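PDB 3UCK: carbonic anhydrase from Coccomyxa sp. PA, which probably catalyses the reversible hydration of carbon dioxide to hydrogencarbonate and a proton, using one zinc ion per subunit. Local coordinates for residues A[157-162]-A[197-202]. Sequence-based numbering, arbitrary orientation.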
ATOM      1  N   ASN A 157     -19.849   3.125   8.838  1.00 55.25           N
ATOM      2  CA  ASN A 157     -18.487   3.380   8.494  1.00 54.75           C
ATOM      3  C   ASN A 157     -17.737   4.121   9.589  1.00 54.50           C
ATOM      4  O   ASN A 157     -16.612   3.769   9.936  1.00 54.37           O
ATOM      5  CB  ASN A 157     -18.434   4.190   7.230  1.00 54.14           C
ATOM      6  CG  ASN A 157     -17.075   4.243   6.691  1.00 51.82           C
ATOM      7  OD1 ASN A 157     -16.355   3.250   6.751  1.00 48.05           O
ATOM      8  ND2 ASN A 157     -16.679   5.402   6.182  1.00 47.83           N
ATOM      9  N   VAL A 158     -18.376   5.156  10.122  1.00 54.28           N
ATOM     10  CA  VAL A 158     -17.820   5.863  11.254  1.00 54.23           C
ATOM     11  C   VAL A 158     -17.506   4.836  12.337  1.00 54.87           C
ATOM     12  O   VAL A 158     -16.419   4.794  12.890  1.00 54.94           O
ATOM     13  CB  VAL A 158     -18.758   6.995  11.737  1.00 53.91           C
ATOM     14  CG1 VAL A 158     -18.236   7.634  13.003  1.00 51.57           C
ATOM     15  CG2 VAL A 158     -18.851   8.053  10.662  1.00 52.05           C
ATOM     16  N   GLU A 159     -18.452   3.964  12.601  1.00 55.87           N
ATOM     17  CA  GLU A 159     -18.325   3.137  13.771  1.00 56.67           C
ATOM     18  C   GLU A 159     -17.252   2.079  13.539  1.00 55.42           C
ATOM     19  O   GLU A 159     -16.565   1.618  14.468  1.00 55.63           O
ATOM     20  CB  GLU A 159     -19.670   2.519  14.126  1.00 57.48           C
ATOM     21  CG  GLU A 159     -19.660   1.964  15.559  1.00 63.69           C
ATOM     22  CD  GLU A 159     -20.503   0.712  15.780  1.00 70.36           C
ATOM     23  OE1 GLU A 159     -21.435   0.419  14.947  1.00 72.89           O
ATOM     24  OE2 GLU A 159     -20.204   0.036  16.813  1.00 73.44           O
ATOM     25  N   ALA A 160     -17.088   1.723  12.276  1.00 53.87           N
ATOM     26  CA  ALA A 160     -16.160   0.681  11.890  1.00 51.52           C
ATOM     27  C   ALA A 160     -14.756   1.260  11.949  1.00 50.87           C
ATOM     28  O   ALA A 160     -13.792   0.539  12.315  1.00 49.61           O
ATOM     29  CB  ALA A 160     -16.490   0.196  10.494  1.00 51.20           C
ATOM     30  N   GLN A 161     -14.656   2.560  11.612  1.00 49.64           N
ATOM     31  CA  GLN A 161     -13.374   3.244  11.562  1.00 49.07           C
ATOM     32  C   GLN A 161     -12.877   3.544  12.976  1.00 49.53           C
ATOM     33  O   GLN A 161     -11.646   3.380  13.272  1.00 50.02           O
ATOM     34  CB  GLN A 161     -13.445   4.499  10.708  1.00 48.99           C
ATOM     35  CG  GLN A 161     -13.764   4.280   9.250  1.00 48.33           C
ATOM     36  CD  GLN A 161     -13.137   3.004   8.692  1.00 50.93           C
ATOM     37  OE1 GLN A 161     -11.960   2.657   8.978  1.00 52.79           O
ATOM     38  NE2 GLN A 161     -13.908   2.302   7.891  1.00 47.73           N
ATOM     39  N   VAL A 162     -13.835   3.877  13.858  1.00 47.44           N
ATOM     40  CA  VAL A 162     -13.554   4.049  15.257  1.00 46.70           C
ATOM     41  C   VAL A 162     -13.022   2.751  15.803  1.00 47.00           C
ATOM     42  O   VAL A 162     -12.018   2.728  16.528  1.00 47.99           O
ATOM     43  CB  VAL A 162     -14.836   4.432  16.067  1.00 47.54           C
ATOM     44  CG1 VAL A 162     -14.552   4.400  17.542  1.00 47.10           C
ATOM     45  CG2 VAL A 162     -15.403   5.797  15.666  1.00 46.26           C
ATOM     46  N   GLU A 197     -22.300  13.825  17.867  1.00 71.10           N
ATOM     47  CA  GLU A 197     -21.557  12.728  18.400  1.00 71.22           C
ATOM     48  C   GLU A 197     -22.335  11.436  18.079  1.00 71.38           C
ATOM     49  O   GLU A 197     -23.529  11.351  18.402  1.00 72.20           O
ATOM     50  CB  GLU A 197     -21.421  12.959  19.880  1.00 70.52           C
ATOM     51  CG  GLU A 197     -20.547  12.020  20.620  1.00 72.27           C
ATOM     52  CD  GLU A 197     -20.333  12.507  22.051  1.00 73.82           C
ATOM     53  OE1 GLU A 197     -19.241  12.244  22.630  1.00 73.33           O
ATOM     54  OE2 GLU A 197     -21.277  13.173  22.575  1.00 72.34           O
ATOM     55  N   LEU A 198     -21.681  10.463  17.411  1.00 70.73           N
ATOM     56  CA  LEU A 198     -22.273   9.144  17.103  1.00 69.61           C
ATOM     57  C   LEU A 198     -21.980   8.082  18.147  1.00 69.20           C
ATOM     58  O   LEU A 198     -22.820   7.231  18.427  1.00 69.05           O
ATOM     59  CB  LEU A 198     -21.786   8.643  15.758  1.00 69.64           C
ATOM     60  CG  LEU A 198     -22.787   8.496  14.612  1.00 70.51           C
ATOM     61  CD1 LEU A 198     -23.949   9.527  14.657  1.00 68.35           C
ATOM     62  CD2 LEU A 198     -22.023   8.493  13.248  1.00 67.35           C
ATOM     63  N   ILE A 199     -20.766   8.127  18.691  1.00 68.64           N
ATOM     64  CA  ILE A 199     -20.326   7.246  19.740  1.00 67.72           C
ATOM     65  C   ILE A 199     -19.689   8.153  20.775  1.00 68.38           C
ATOM     66  O   ILE A 199     -18.902   9.057  20.449  1.00 68.52           O
ATOM     67  CB  ILE A 199     -19.310   6.264  19.209  1.00 67.49           C
ATOM     68  CG1 ILE A 199     -19.915   5.470  18.035  1.00 68.16           C
ATOM     69  CG2 ILE A 199     -18.842   5.353  20.300  1.00 67.05           C
ATOM     70  CD1 ILE A 199     -18.908   4.884  17.074  1.00 65.39           C
ATOM     71  N   LYS A 200     -20.058   7.934  22.032  1.00 68.81           N
ATOM     72  CA  LYS A 200     -19.478   8.657  23.157  1.00 68.65           C
ATOM     73  C   LYS A 200     -17.989   8.368  23.214  1.00 68.20           C
ATOM     74  O   LYS A 200     -17.506   7.428  22.559  1.00 67.89           O
ATOM     75  CB  LYS A 200     -20.148   8.210  24.452  1.00 68.93           C
ATOM     76  CG  LYS A 200     -21.295   9.110  24.962  1.00 71.54           C
ATOM     77  CD  LYS A 200     -22.207   9.769  23.886  1.00 73.88           C
ATOM     78  CE  LYS A 200     -23.088  10.959  24.494  1.00 75.10           C
ATOM     79  NZ  LYS A 200     -22.321  12.013  25.324  1.00 70.52           N
ATOM     80  N   PRO A 201     -17.256   9.167  23.994  1.00 67.47           N
ATOM     81  CA  PRO A 201     -15.809   9.046  24.022  1.00 67.13           C
ATOM     82  C   PRO A 201     -15.389   7.643  24.419  1.00 66.67           C
ATOM     83  O   PRO A 201     -16.029   7.053  25.266  1.00 68.19           O
ATOM     84  CB  PRO A 201     -15.398  10.064  25.101  1.00 67.07           C
ATOM     85  CG  PRO A 201     -16.529  11.119  25.060  1.00 66.61           C
ATOM     86  CD  PRO A 201     -17.751  10.315  24.783  1.00 67.60           C
ATOM     87  N   ILE A 202     -14.341   7.111  23.801  1.00 65.60           N
ATOM     88  CA  ILE A 202     -13.768   5.809  24.160  1.00 64.16           C
ATOM     89  C   ILE A 202     -12.355   6.122  24.640  1.00 63.85           C
ATOM     90  O   ILE A 202     -11.598   6.738  23.885  1.00 63.39           O
ATOM     91  CB  ILE A 202     -13.730   4.840  22.923  1.00 64.19           C
ATOM     92  CG1 ILE A 202     -15.148   4.441  22.473  1.00 63.57           C
ATOM     93  CG2 ILE A 202     -12.920   3.615  23.216  1.00 63.16           C
ATOM     94  CD1 ILE A 202     -15.331   4.409  20.942  1.00 60.60           C
TER
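Ile199 sends its terminal methyl between Glu159 and Val162, and this insertion forms the middle of an apolar seam between helix 146-166 and strand 194-202, the outermost strand of this chain's sheet. Its CD1 lies 3.4 Å from CG of Glu159, the two side chains crossing at about a right angle, and meets CG2 of Val162 tip to tip at 3.9 Å. The extended end of Ile199 (chi2 156°) carries CD1 as far as the helix backbone, 3.8 Å from CA of Glu159. An isoleucine suits this buried place because CG1-CD1 gives the reach while the beta-branched CG2 packs beside Ile202 CD1.

Val162 serves two partners with its two methyls: CG1, anti to the backbone N (chi1 171°), packs against Ile202 CD1 at 3.5 Å, while CG2 serves Ile199. One turn earlier, Val158 and Leu198 cross at about a right angle, Leu198 CD2 lying 3.9 Å from both CB and CG1 of Val158. Compact, branched valines at i and i+4 thus give this face of the helix an apolar strip, and the corner in the chain at Leu198 and Ile199 lets these consecutive residues both face it.

Glu159 lends only its aliphatic part to Ile199; its OE2 accepts a hydrogen bond from Arg213 N. On another side of the helix, Gln161 NE2 donates to Asn157 OD1 at 2.9 Å, nearly straight at 161°; the donor is tilted out of the Asn157 carbonyl plane, yet OD1 lies near the Gln161 amide plane. Asn157 ND2 donates a hydrogen bond to Gly72 O.

The side chain of Val158 lies about 10 Å from the zinc ion. Val162 also meets Val183 and Val100 of neighbouring strands, completing the helix-on-sheet packing of the beta-class carbonic anhydrase fold.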